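Local coordinates for polyketide biosynthesis cytochrome P450 PksS (Bacillus subtilis, PDB 4YZR), which is a haem-dependent cytochrome P450 monooxygenase that acts on dihydrobacillaene during biosynthesis of the antibiotic polyketide bacillaene, at residues 276-281 with 364-369; 265-270 with 368-373; 113-118 with 358-363; 131-136 with 143-148. One frame throughout, in Å; residues are numbered along the deposited sequence.

Contact 1. Residues 276-281 with 364-369; sequences TAVEEL and IAFKAL
The ring of Phe366 reaches across to helix 274-285 and is met there from two directions by Leu281 and Val278. Over one face lies Leu281 CD1, which comes within 3.7 Å of Phe366 CE2. This methyl sits 4.0 Å from the ring centroid and 24° off the ring normal, displaced toward the rim, so the contact is a CH-pi interaction. At the ring edge, near the plane, Val278 CG2 approaches Phe366 CD2 to 4.0 Å. The residue types suit their places: the short valine reaches the ring edge with one methyl, and the longer leucine lays CD1 over the face. Phe366 has CG anti to its own carbonyl carbon (chi1 -63°), and this carries the ring over to the space between the two aliphatic groups. The nearest alpha carbons, Val278 CA and Phe366 CA, are 8.5 Å apart, a spacing the phenylalanine ring spans. Helix 274-285 is the K helix of the P450 fold and bears the ExxR motif, in which Glu280 pairs with Arg283 and, completing the family's Glu-Arg-Arg triad, with Arg337; helix 355-372 is the L helix. Val278 and Leu281 of the K helix meet the L helix, while the carboxylate of Glu280 is taken up by the two arginines. Farther out, Thr254 of helix 228-259 also touches Phe366, and Ala256 of that helix touches Leu281. Glu279, on a neighbouring side of the K helix, forms a salt bridge to Arg359, about two turns before Phe366 in the L helix.

Contact 2. Residues 265-270 with 368-373; sequences EKLKQQ and ALLKRF
Leu370 projects from helix 355-372 between Leu267 and Lys268, crossing each of these side chains at about a right angle. Its two methyls divide the work: CD1 packs on Leu267 CD2 at 3.9 Å, and CD2 meets Lys268 CE at 4.2 Å. A forked leucine tip suits a place where two consecutive residues of helix 261-269 lie within reach. The backbones come close here, with Lys268 CA and Leu370 CA 6.1 Å apart. Lys268 serves with its aliphatic stem: CG and CD run out extended from the backbone, and a bend at chi3 (-69°) then turns the chain, so that NZ ends in a hydrogen bond to the carbonyl oxygen of Pro374. Hydrocarbon therefore lies against Leu370 and the charge is held by backbone oxygen just beyond the helix end. Leu267 is buried and also touches Ile335 of a loop. The joint is plain packing, away from the haem, of the short helix 261-269 against the last turn of helix 355-372, the L helix of the P450 fold. On other sides of that turn, Leu369 packs on helix 141-146, while Ala368, Leu369 and Arg372 lie against Leu130 of helix 119-133.

Contact 3. Residues 113-118 with 358-363; sequences RTIENL and ARLEGH
Leu360 and Ile115 form the tight part of this contact, sliding past each other in opposite directions. Leu360 CD2 comes to 3.4 Å from Ile115 O, the carbonyl oxygen near the end of the short helix, and to 4.0 Å from Ile115 CG2. One methyl therefore rests on both backbone and side chain. The same Ile115 O already accepts a hydrogen bond from Leu118 N at 2.9 Å, so its polar need is met inside its own segment although an apolar group lies on it. CG stands opposite the backbone nitrogen (chi1 -180°), which carries the fork of Leu360 out toward Ile115, and leucine is long enough to reach between residues whose nearest alpha carbons, Glu116 CA and Leu360 CA, are 7.5 Å apart.

The other branch faces a looser, more polar and partly exposed side. Leu360 CD1 is 4.1 Å from Glu116 OE1, a plain van der Waals approach made possible because the glutamate starts away from the partner helix and bends back at chi2 (64°). Its carboxylate is engaged by Arg119, with which OE2 makes a salt bridge. Ile115, which is buried, also touches Pro356 and Leu357 at the start of the same helix as Leu360. Helix 355-372 is the L helix of the P450 fold, which follows the loop bearing Cys352, probably the axial ligand of the haem iron, and Ala358 on this segment touches the haem itself.

Contact 4. Residues 131-136 with 143-148; sequences DEMEKE and KSFASP
Ser144 OG is held by a hydrogen bond to the carbonyl oxygen of Asp140, and Met133 packs against it, with Met133 SD 3.6 Å and Met133 CG 3.7 Å away. Together with the neighbouring Phe145 the sulfur makes a Met-aromatic contact, and the whole joins the end of helix 119-133 to the short helix 141-146 of the P450 fold. A serine fits because it is small enough to let the methionine chain lie across it, and its hydroxyl, placed between the backbone nitrogen and carbonyl carbon (chi1 68°), can turn back to the main chain of the preceding turn. Methionine is suited to the opposite side: unbranched and flexible, it bends at chi3, leaving Met133 CE beside Ser144 OG at 3.8 Å, and it goes on to touch Leu369 and Phe373. Phe145 crosses Met133 at about a right angle and is buried against Leu129 and Leu130 as well as Ala365. Met133 to Glu136 form a type I beta turn, closed by Glu136 N to Met133 O at 3.1 Å. At the outer surface Lys135 NZ meets Glu132 OE1 on its syn side in a salt bridge of 2.9 Å. Against the phenylalanine, Met133 SD stands 3.9 Å from Phe145 CB and 4.9 Å from the ring centroid, obliquely, 47° off the ring normal.

In the fold
Helix 355-372 ties the set together. Contact 3 uses its haem-proximal beginning, contact 1 its middle and contact 2 its end; contacts 1 and 2 share Ala368 and Leu369, with centres about 9 Å apart, and contact 3 lies about 12 Å from contact 1. Contact 4, about 16 Å from contact 2 centre to centre, does not use this helix but touches it through Leu369, and Arg372 forms salt bridges to Asp131 and Glu134. In chain order, contact 4 is nested within the loop closed by contact 3, while contacts 1 and 2 join later helices to the same helix. This L helix thus connects helices far apart in sequence to the haem-binding end of the P450 fold.

Contact 1. Residues 276-281 with 364-369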
loop_
_atom_site.group_PDB
_atom_site.type_symbol
_atom_site.label_atom_id
_atom_site.label_comp_id
_atom_site.label_asym_id
_atom_site.label_seq_id
_atom_site.Cartn_x
_atom_site.Cartn_y
_atom_site.Cartn_z
ATOM N N THR A 276 11.246 8.949 12.276
ATOM C CA THR A 276 12.171 7.934 11.905
ATOM C C THR A 276 11.547 6.534 12.146
ATOM O O THR A 276 11.853 5.579 11.396
ATOM C CB THR A 276 13.584 8.004 12.530
ATOM O OG1 THR A 276 13.432 8.010 13.936
ATOM C CG2 THR A 276 14.258 9.267 12.056
ATOM N N ALA A 277 10.740 6.393 13.186
ATOM C CA ALA A 277 10.158 5.107 13.476
ATOM C C ALA A 277 9.228 4.624 12.348
ATOM O O ALA A 277 9.247 3.488 11.954
ATOM C CB ALA A 277 9.402 5.122 14.793
ATOM N N VAL A 278 8.413 5.571 11.912
ATOM C CA VAL A 278 7.457 5.213 10.765
ATOM C C VAL A 278 8.268 4.811 9.565
ATOM O O VAL A 278 7.880 3.848 8.876
ATOM C CB VAL A 278 6.490 6.341 10.536
ATOM C CG1 VAL A 278 5.740 6.110 9.221
ATOM C CG2 VAL A 278 5.532 6.455 11.731
ATOM N N GLU A 279 9.352 5.481 9.246
ATOM C CA GLU A 279 10.129 5.093 8.104
ATOM C C GLU A 279 10.777 3.745 8.270
ATOM O O GLU A 279 10.846 2.912 7.342
ATOM C CB GLU A 279 11.218 6.129 7.796
ATOM C CG GLU A 279 10.680 7.475 7.452
ATOM C CD GLU A 279 9.710 7.466 6.382
ATOM O OE1 GLU A 279 10.059 7.026 5.225
ATOM O OE2 GLU A 279 8.581 7.898 6.555
ATOM N N GLU A 280 11.224 3.436 9.490
ATOM C CA GLU A 280 11.760 2.113 9.757
ATOM C C GLU A 280 10.722 1.039 9.696
ATOM O O GLU A 280 10.991 -0.050 9.180
ATOM C CB GLU A 280 12.537 2.099 11.061
ATOM C CG GLU A 280 13.135 0.770 11.404
ATOM C CD GLU A 280 14.289 0.345 10.562
ATOM O OE1 GLU A 280 14.569 0.929 9.502
ATOM O OE2 GLU A 280 15.087 -0.615 10.982
ATOM N N LEU A 281 9.527 1.346 10.187
ATOM C CA LEU A 281 8.442 0.358 10.052
ATOM C C LEU A 281 8.085 0.160 8.595
ATOM O O LEU A 281 7.813 -0.983 8.194
ATOM C CB LEU A 281 7.263 0.750 10.927
ATOM C CG LEU A 281 7.575 0.706 12.441
ATOM C CD1 LEU A 281 6.461 1.336 13.218
ATOM C CD2 LEU A 281 7.814 -0.633 12.984
ATOM N N ILE A 364 0.219 9.235 13.707
ATOM C CA ILE A 364 -0.848 9.455 14.660
ATOM C C ILE A 364 -1.163 8.159 15.348
ATOM O O ILE A 364 -1.310 8.079 16.589
ATOM C CB ILE A 364 -2.042 10.063 14.005
ATOM C CG1 ILE A 364 -1.711 11.484 13.624
ATOM C CG2 ILE A 364 -3.246 9.985 14.928
ATOM C CD1 ILE A 364 -2.643 12.167 12.666
ATOM N N ALA A 365 -1.372 7.096 14.598
ATOM C CA ALA A 365 -1.867 5.870 15.145
ATOM C C ALA A 365 -0.879 5.236 16.064
ATOM O O ALA A 365 -1.282 4.751 17.165
ATOM C CB ALA A 365 -2.204 4.881 14.026
ATOM N N PHE A 366 0.368 5.101 15.706
ATOM C CA PHE A 366 1.342 4.422 16.583
ATOM C C PHE A 366 1.526 5.200 17.856
ATOM O O PHE A 366 1.504 4.602 18.936
ATOM C CB PHE A 366 2.655 4.221 15.910
ATOM C CG PHE A 366 2.610 3.303 14.677
ATOM C CD1 PHE A 366 1.976 2.083 14.673
ATOM C CD2 PHE A 366 3.224 3.695 13.533
ATOM C CE1 PHE A 366 2.000 1.289 13.444
ATOM C CE2 PHE A 366 3.246 2.969 12.385
ATOM C CZ PHE A 366 2.613 1.770 12.356
ATOM N N LYS A 367 1.646 6.513 17.784
ATOM C CA LYS A 367 1.791 7.335 19.022
ATOM C C LYS A 367 0.584 7.148 19.859
ATOM O O LYS A 367 0.698 7.014 21.127
ATOM C CB LYS A 367 2.029 8.738 18.635
ATOM C CG LYS A 367 3.402 9.119 18.289
ATOM C CD LYS A 367 3.546 10.599 17.887
ATOM C CE LYS A 367 2.966 11.635 18.788
ATOM N NZ LYS A 367 3.125 12.969 18.087
ATOM N N ALA A 368 -0.612 7.225 19.331
ATOM C CA ALA A 368 -1.806 7.197 20.083
ATOM C C ALA A 368 -1.984 5.877 20.739
ATOM O O ALA A 368 -2.430 5.835 21.946
ATOM C CB ALA A 368 -3.004 7.600 19.278
ATOM N N LEU A 369 -1.743 4.772 20.076
ATOM C CA LEU A 369 -1.887 3.460 20.630
ATOM C C LEU A 369 -0.955 3.266 21.827
ATOM O O LEU A 369 -1.421 2.736 22.850
ATOM C CB LEU A 369 -1.547 2.428 19.535
ATOM C CG LEU A 369 -1.686 0.957 19.927
ATOM C CD1 LEU A 369 -3.124 0.637 20.214
ATOM C CD2 LEU A 369 -1.116 0.094 18.819
#

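Contact 2. Residues 265-270 with 368-373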
loop_
_atom_site.group_PDB
_atom_site.type_symbol
_atom_site.label_atom_id
_atom_site.label_comp_id
_atom_site.label_asym_id
_atom_site.label_seq_id
_atom_site.Cartn_x
_atom_site.Cartn_y
_atom_site.Cartn_z
ATOM N N GLU A 265 9.837 0.542 23.471
ATOM C CA GLU A 265 10.089 1.412 24.675
ATOM C C GLU A 265 10.764 2.706 24.362
ATOM O O GLU A 265 10.336 3.745 24.860
ATOM C CB GLU A 265 10.933 0.619 25.663
ATOM C CG GLU A 265 11.050 1.236 27.055
ATOM C CD GLU A 265 9.714 1.419 27.726
ATOM O OE1 GLU A 265 8.909 0.461 27.705
ATOM O OE2 GLU A 265 9.459 2.534 28.227
ATOM N N LYS A 266 11.694 2.722 23.388
ATOM C CA LYS A 266 12.294 3.972 22.969
ATOM C C LYS A 266 11.255 4.948 22.494
ATOM O O LYS A 266 11.285 6.119 22.760
ATOM C CB LYS A 266 13.346 3.764 21.882
ATOM C CG LYS A 266 14.587 2.998 22.371
ATOM C CD LYS A 266 15.622 2.868 21.245
ATOM C CE LYS A 266 16.825 2.026 21.558
ATOM N NZ LYS A 266 17.568 1.522 20.372
ATOM N N LEU A 267 10.375 4.413 21.632
ATOM C CA LEU A 267 9.414 5.305 21.041
ATOM C C LEU A 267 8.341 5.813 22.048
ATOM O O LEU A 267 7.895 6.921 22.001
ATOM C CB LEU A 267 8.673 4.501 19.904
ATOM C CG LEU A 267 7.601 5.297 19.116
ATOM C CD1 LEU A 267 8.106 6.582 18.544
ATOM C CD2 LEU A 267 6.980 4.381 17.999
ATOM N N LYS A 268 7.946 4.933 22.908
ATOM C CA LYS A 268 7.004 5.267 23.965
ATOM C C LYS A 268 7.558 6.376 24.875
ATOM O O LYS A 268 6.848 7.337 25.149
ATOM C CB LYS A 268 6.720 4.030 24.747
ATOM C CG LYS A 268 5.712 4.140 25.837
ATOM C CD LYS A 268 5.619 2.742 26.477
ATOM C CE LYS A 268 4.993 1.737 25.542
ATOM N NZ LYS A 268 5.199 0.387 26.106
ATOM N N GLN A 269 8.823 6.291 25.197
ATOM C CA GLN A 269 9.473 7.322 26.069
ATOM C C GLN A 269 9.779 8.579 25.367
ATOM O O GLN A 269 9.706 9.667 25.948
ATOM C CB GLN A 269 10.756 6.763 26.622
ATOM C CG GLN A 269 10.501 5.607 27.586
ATOM C CD GLN A 269 11.738 5.180 28.376
ATOM O OE1 GLN A 269 12.540 6.015 28.840
ATOM N NE2 GLN A 269 11.887 3.886 28.571
ATOM N N GLN A 270 10.049 8.488 24.036
ATOM C CA GLN A 270 10.392 9.673 23.280
ATOM C C GLN A 270 9.586 9.676 21.981
ATOM O O GLN A 270 10.102 9.280 20.918
ATOM C CB GLN A 270 11.908 9.745 22.918
ATOM C CG GLN A 270 12.351 11.074 22.211
ATOM C CD GLN A 270 11.669 12.323 22.720
ATOM O OE1 GLN A 270 10.584 12.695 22.346
ATOM N NE2 GLN A 270 12.312 12.972 23.706
ATOM N N ALA A 368 -0.612 7.225 19.331
ATOM C CA ALA A 368 -1.806 7.197 20.083
ATOM C C ALA A 368 -1.984 5.877 20.739
ATOM O O ALA A 368 -2.430 5.835 21.946
ATOM C CB ALA A 368 -3.004 7.600 19.278
ATOM N N LEU A 369 -1.743 4.772 20.076
ATOM C CA LEU A 369 -1.887 3.460 20.630
ATOM C C LEU A 369 -0.955 3.266 21.827
ATOM O O LEU A 369 -1.421 2.736 22.850
ATOM C CB LEU A 369 -1.547 2.428 19.535
ATOM C CG LEU A 369 -1.686 0.957 19.927
ATOM C CD1 LEU A 369 -3.124 0.637 20.214
ATOM C CD2 LEU A 369 -1.116 0.094 18.819
ATOM N N LEU A 370 0.278 3.666 21.682
ATOM C CA LEU A 370 1.338 3.474 22.746
ATOM C C LEU A 370 1.060 4.414 23.884
ATOM O O LEU A 370 1.383 4.000 25.097
ATOM C CB LEU A 370 2.718 3.662 22.231
ATOM C CG LEU A 370 3.158 2.670 21.216
ATOM C CD1 LEU A 370 4.524 3.114 20.716
ATOM C CD2 LEU A 370 3.175 1.292 21.793
ATOM N N LYS A 371 0.444 5.537 23.695
ATOM C CA LYS A 371 0.088 6.509 24.782
ATOM C C LYS A 371 -1.042 5.909 25.529
ATOM O O LYS A 371 -1.064 5.928 26.822
ATOM C CB LYS A 371 -0.295 7.855 24.225
ATOM C CG LYS A 371 -0.644 8.868 25.301
ATOM C CD LYS A 371 -0.875 10.258 24.754
ATOM C CE LYS A 371 -1.092 11.183 25.952
ATOM N NZ LYS A 371 -1.491 12.515 25.446
ATOM N N ARG A 372 -2.065 5.373 24.865
ATOM C CA ARG A 372 -3.242 4.892 25.555
ATOM C C ARG A 372 -2.928 3.608 26.247
ATOM O O ARG A 372 -3.485 3.379 27.396
ATOM C CB ARG A 372 -4.440 4.698 24.632
ATOM C CG ARG A 372 -5.681 4.432 25.425
ATOM C CD ARG A 372 -6.260 5.737 26.053
ATOM N NE ARG A 372 -6.711 6.690 25.064
ATOM C CZ ARG A 372 -7.960 6.805 24.623
ATOM N NH1 ARG A 372 -8.910 5.999 25.049
ATOM N NH2 ARG A 372 -8.270 7.617 23.621
ATOM N N PHE A 373 -2.178 2.706 25.670
ATOM C CA PHE A 373 -1.961 1.396 26.172
ATOM C C PHE A 373 -0.497 1.135 26.325
ATOM O O PHE A 373 0.035 0.323 25.623
ATOM C CB PHE A 373 -2.655 0.340 25.299
ATOM C CG PHE A 373 -4.100 0.533 25.166
ATOM C CD1 PHE A 373 -4.929 0.334 26.276
ATOM C CD2 PHE A 373 -4.702 0.932 23.945
ATOM C CE1 PHE A 373 -6.291 0.508 26.196
ATOM C CE2 PHE A 373 -6.022 1.061 23.839
ATOM C CZ PHE A 373 -6.885 0.888 24.970
#

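Contact 3. Residues 113-118 with 358-363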
loop_
_atom_site.group_PDB
_atom_site.type_symbol
_atom_site.label_atom_id
_atom_site.label_comp_id
_atom_site.label_asym_id
_atom_site.label_seq_id
_atom_site.Cartn_x
_atom_site.Cartn_y
_atom_site.Cartn_z
ATOM N N ARG A 113 0.698 20.515 2.940
ATOM C CA ARG A 113 -0.187 21.264 3.815
ATOM C C ARG A 113 -1.552 20.617 3.763
ATOM O O ARG A 113 -2.240 20.608 4.769
ATOM C CB ARG A 113 -0.228 22.729 3.290
ATOM C CG ARG A 113 -1.198 23.617 4.101
ATOM C CD ARG A 113 -0.755 23.857 5.514
ATOM N NE ARG A 113 -1.246 25.186 5.926
ATOM C CZ ARG A 113 -1.027 25.737 7.127
ATOM N NH1 ARG A 113 -0.257 25.116 8.042
ATOM N NH2 ARG A 113 -1.530 26.923 7.392
ATOM N N THR A 114 -2.031 20.262 2.555
ATOM C CA THR A 114 -3.358 19.759 2.365
ATOM C C THR A 114 -3.523 18.528 3.314
ATOM O O THR A 114 -4.481 18.352 4.037
ATOM C CB THR A 114 -3.611 19.428 0.914
ATOM O OG1 THR A 114 -3.507 20.644 0.122
ATOM C CG2 THR A 114 -4.910 18.862 0.804
ATOM N N ILE A 115 -2.556 17.628 3.219
ATOM C CA ILE A 115 -2.638 16.377 4.007
ATOM C C ILE A 115 -2.435 16.729 5.454
ATOM O O ILE A 115 -3.100 16.203 6.342
ATOM C CB ILE A 115 -1.613 15.356 3.519
ATOM C CG1 ILE A 115 -1.957 14.889 2.164
ATOM C CG2 ILE A 115 -1.512 14.192 4.460
ATOM C CD1 ILE A 115 -3.268 14.408 2.036
ATOM N N GLU A 116 -1.483 17.607 5.797
ATOM C CA GLU A 116 -1.260 17.971 7.151
ATOM C C GLU A 116 -2.464 18.538 7.835
ATOM O O GLU A 116 -2.714 18.365 8.981
ATOM C CB GLU A 116 -0.080 18.984 7.298
ATOM C CG GLU A 116 0.276 19.225 8.716
ATOM C CD GLU A 116 0.823 18.027 9.508
ATOM O OE1 GLU A 116 1.344 17.050 8.970
ATOM O OE2 GLU A 116 0.808 17.999 10.733
ATOM N N ASN A 117 -3.256 19.230 7.045
ATOM C CA ASN A 117 -4.536 19.804 7.495
ATOM C C ASN A 117 -5.550 18.782 7.993
ATOM O O ASN A 117 -6.470 19.112 8.765
ATOM C CB ASN A 117 -5.174 20.738 6.500
ATOM C CG ASN A 117 -4.436 22.060 6.332
ATOM O OD1 ASN A 117 -3.617 22.461 7.168
ATOM N ND2 ASN A 117 -4.752 22.753 5.264
ATOM N N LEU A 118 -5.319 17.508 7.623
ATOM C CA LEU A 118 -6.156 16.402 8.103
ATOM C C LEU A 118 -5.787 15.899 9.475
ATOM O O LEU A 118 -6.516 15.106 10.061
ATOM C CB LEU A 118 -6.071 15.201 7.145
ATOM C CG LEU A 118 -6.467 15.538 5.707
ATOM C CD1 LEU A 118 -6.208 14.271 4.872
ATOM C CD2 LEU A 118 -7.940 15.904 5.641
ATOM N N ALA A 358 -0.211 8.257 4.276
ATOM C CA ALA A 358 0.187 7.038 4.980
ATOM C C ALA A 358 1.086 7.355 6.134
ATOM O O ALA A 358 0.941 6.836 7.255
ATOM C CB ALA A 358 0.865 6.145 4.010
ATOM N N ARG A 359 2.050 8.253 5.931
ATOM C CA ARG A 359 2.952 8.632 6.982
ATOM C C ARG A 359 2.234 9.341 8.105
ATOM O O ARG A 359 2.542 9.097 9.288
ATOM C CB ARG A 359 4.054 9.539 6.432
ATOM C CG ARG A 359 5.095 8.795 5.610
ATOM C CD ARG A 359 6.051 9.746 4.916
ATOM N NE ARG A 359 7.220 9.021 4.410
ATOM C CZ ARG A 359 7.842 9.172 3.240
ATOM N NH1 ARG A 359 7.396 9.952 2.316
ATOM N NH2 ARG A 359 8.927 8.403 3.001
ATOM N N LEU A 360 1.223 10.173 7.821
ATOM C CA LEU A 360 0.503 10.877 8.865
ATOM C C LEU A 360 -0.340 9.925 9.634
ATOM O O LEU A 360 -0.444 9.996 10.895
ATOM C CB LEU A 360 -0.307 11.953 8.245
ATOM C CG LEU A 360 -1.153 12.832 9.200
ATOM C CD1 LEU A 360 -0.287 13.533 10.232
ATOM C CD2 LEU A 360 -1.916 13.849 8.424
ATOM N N GLU A 361 -1.040 8.991 8.978
ATOM C CA GLU A 361 -1.804 8.009 9.689
ATOM C C GLU A 361 -0.947 7.197 10.577
ATOM O O GLU A 361 -1.304 6.880 11.742
ATOM C CB GLU A 361 -2.613 7.088 8.742
ATOM C CG GLU A 361 -3.698 7.811 7.991
ATOM C CD GLU A 361 -4.567 6.906 7.129
ATOM O OE1 GLU A 361 -4.944 5.800 7.587
ATOM O OE2 GLU A 361 -4.975 7.310 5.999
ATOM N N GLY A 362 0.194 6.747 10.131
ATOM C CA GLY A 362 1.144 5.962 10.931
ATOM C C GLY A 362 1.611 6.779 12.115
ATOM O O GLY A 362 1.609 6.264 13.262
ATOM N N HIS A 363 2.040 7.994 11.918
ATOM C CA HIS A 363 2.498 8.884 13.026
ATOM C C HIS A 363 1.430 8.912 14.089
ATOM O O HIS A 363 1.751 8.679 15.266
ATOM C CB HIS A 363 2.777 10.258 12.385
ATOM C CG HIS A 363 3.100 11.344 13.346
ATOM N ND1 HIS A 363 2.276 11.810 14.350
ATOM C CD2 HIS A 363 4.150 12.166 13.314
ATOM C CE1 HIS A 363 2.809 12.912 14.884
ATOM N NE2 HIS A 363 3.973 13.107 14.313
#

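Contact 4. Residues 131-136 with 143-148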
loop_
_atom_site.group_PDB
_atom_site.type_symbol
_atom_site.label_atom_id
_atom_site.label_comp_id
_atom_site.label_asym_id
_atom_site.label_seq_id
_atom_site.Cartn_x
_atom_site.Cartn_y
_atom_site.Cartn_z
ATOM N N ASP A 131 -10.960 4.716 22.501
ATOM C CA ASP A 131 -11.998 4.725 23.611
ATOM C C ASP A 131 -12.726 3.476 23.574
ATOM O O ASP A 131 -13.078 2.922 24.653
ATOM C CB ASP A 131 -12.927 5.921 23.407
ATOM C CG ASP A 131 -12.284 7.251 23.683
ATOM O OD1 ASP A 131 -11.165 7.393 24.229
ATOM O OD2 ASP A 131 -12.955 8.290 23.292
ATOM N N GLU A 132 -13.113 2.909 22.482
ATOM C CA GLU A 132 -13.807 1.660 22.417
ATOM C C GLU A 132 -12.948 0.555 22.861
ATOM O O GLU A 132 -13.377 -0.322 23.610
ATOM C CB GLU A 132 -14.403 1.369 21.030
ATOM C CG GLU A 132 -15.412 2.380 20.608
ATOM C CD GLU A 132 -16.612 2.493 21.606
ATOM O OE1 GLU A 132 -17.103 1.418 22.033
ATOM O OE2 GLU A 132 -16.997 3.645 21.969
ATOM N N MET A 133 -11.699 0.524 22.497
ATOM C CA MET A 133 -10.812 -0.545 22.896
ATOM C C MET A 133 -10.564 -0.527 24.394
ATOM O O MET A 133 -10.409 -1.640 25.000
ATOM C CB MET A 133 -9.428 -0.350 22.209
ATOM C CG MET A 133 -9.489 -0.690 20.741
ATOM S SD MET A 133 -8.049 -0.051 19.834
ATOM C CE MET A 133 -6.816 -0.958 20.449
ATOM N N GLU A 134 -10.564 0.618 25.006
ATOM C CA GLU A 134 -10.290 0.730 26.455
ATOM C C GLU A 134 -11.401 0.107 27.330
ATOM O O GLU A 134 -11.150 -0.134 28.549
ATOM C CB GLU A 134 -9.895 2.168 26.823
ATOM C CG GLU A 134 -9.367 2.371 28.235
ATOM C CD GLU A 134 -8.703 3.724 28.355
ATOM O OE1 GLU A 134 -9.203 4.661 27.650
ATOM O OE2 GLU A 134 -7.694 3.826 29.128
ATOM N N LYS A 135 -12.514 -0.245 26.764
ATOM C CA LYS A 135 -13.609 -0.931 27.501
ATOM C C LYS A 135 -13.189 -2.336 27.857
ATOM O O LYS A 135 -13.773 -2.934 28.767
ATOM C CB LYS A 135 -14.841 -0.957 26.689
ATOM C CG LYS A 135 -15.400 0.431 26.447
ATOM C CD LYS A 135 -16.727 0.433 25.706
ATOM C CE LYS A 135 -17.304 1.824 25.519
ATOM N NZ LYS A 135 -18.482 1.757 24.605
ATOM N N GLU A 136 -12.169 -2.918 27.228
ATOM C CA GLU A 136 -11.711 -4.278 27.482
ATOM C C GLU A 136 -10.217 -4.334 27.729
ATOM O O GLU A 136 -9.503 -3.350 27.505
ATOM C CB GLU A 136 -12.111 -5.221 26.397
ATOM C CG GLU A 136 -13.568 -5.184 26.029
ATOM C CD GLU A 136 -14.496 -5.657 27.154
ATOM O OE1 GLU A 136 -14.067 -6.232 28.231
ATOM O OE2 GLU A 136 -15.720 -5.396 26.971
ATOM N N LYS A 143 -9.197 -5.635 13.709
ATOM C CA LYS A 143 -10.563 -5.232 13.729
ATOM C C LYS A 143 -10.859 -3.924 14.398
ATOM O O LYS A 143 -11.773 -3.152 14.012
ATOM C CB LYS A 143 -11.380 -6.407 14.330
ATOM C CG LYS A 143 -12.874 -6.233 14.279
ATOM C CD LYS A 143 -13.572 -7.479 14.906
ATOM C CE LYS A 143 -13.251 -7.823 16.363
ATOM N NZ LYS A 143 -12.990 -6.661 17.274
ATOM N N SER A 144 -10.153 -3.690 15.510
ATOM C CA SER A 144 -10.446 -2.575 16.377
ATOM C C SER A 144 -9.799 -1.285 15.998
ATOM O O SER A 144 -10.189 -0.258 16.488
ATOM C CB SER A 144 -10.112 -2.927 17.823
ATOM O OG SER A 144 -8.758 -3.063 18.007
ATOM N N PHE A 145 -8.692 -1.337 15.220
ATOM C CA PHE A 145 -7.891 -0.118 15.105
ATOM C C PHE A 145 -7.222 -0.033 13.703
ATOM O O PHE A 145 -7.481 0.969 12.991
ATOM C CB PHE A 145 -6.771 -0.157 16.193
ATOM C CG PHE A 145 -6.009 1.162 16.368
ATOM C CD1 PHE A 145 -6.649 2.285 16.763
ATOM C CD2 PHE A 145 -4.645 1.165 16.174
ATOM C CE1 PHE A 145 -5.957 3.499 16.919
ATOM C CE2 PHE A 145 -3.930 2.320 16.392
ATOM C CZ PHE A 145 -4.581 3.444 16.718
ATOM N N ALA A 146 -6.460 -0.993 13.301
ATOM C CA ALA A 146 -5.653 -0.869 12.025
ATOM C C ALA A 146 -6.567 -0.899 10.877
ATOM O O ALA A 146 -6.312 -0.155 9.895
ATOM C CB ALA A 146 -4.660 -1.957 11.970
ATOM N N SER A 147 -7.625 -1.746 10.805
ATOM C CA SER A 147 -8.555 -1.740 9.673
ATOM C C SER A 147 -9.495 -0.538 9.659
ATOM O O SER A 147 -9.655 0.132 8.638
ATOM C CB SER A 147 -9.322 -3.074 9.616
ATOM O OG SER A 147 -8.451 -4.200 9.501
ATOM N N PRO A 148 -10.139 -0.151 10.789
ATOM C CA PRO A 148 -11.138 0.949 10.718
ATOM C C PRO A 148 -10.536 2.289 10.523
ATOM O O PRO A 148 -11.097 3.100 9.836
ATOM C CB PRO A 148 -11.938 0.854 12.041
ATOM C CG PRO A 148 -11.060 0.007 12.903
ATOM C CD PRO A 148 -10.263 -0.915 12.071
#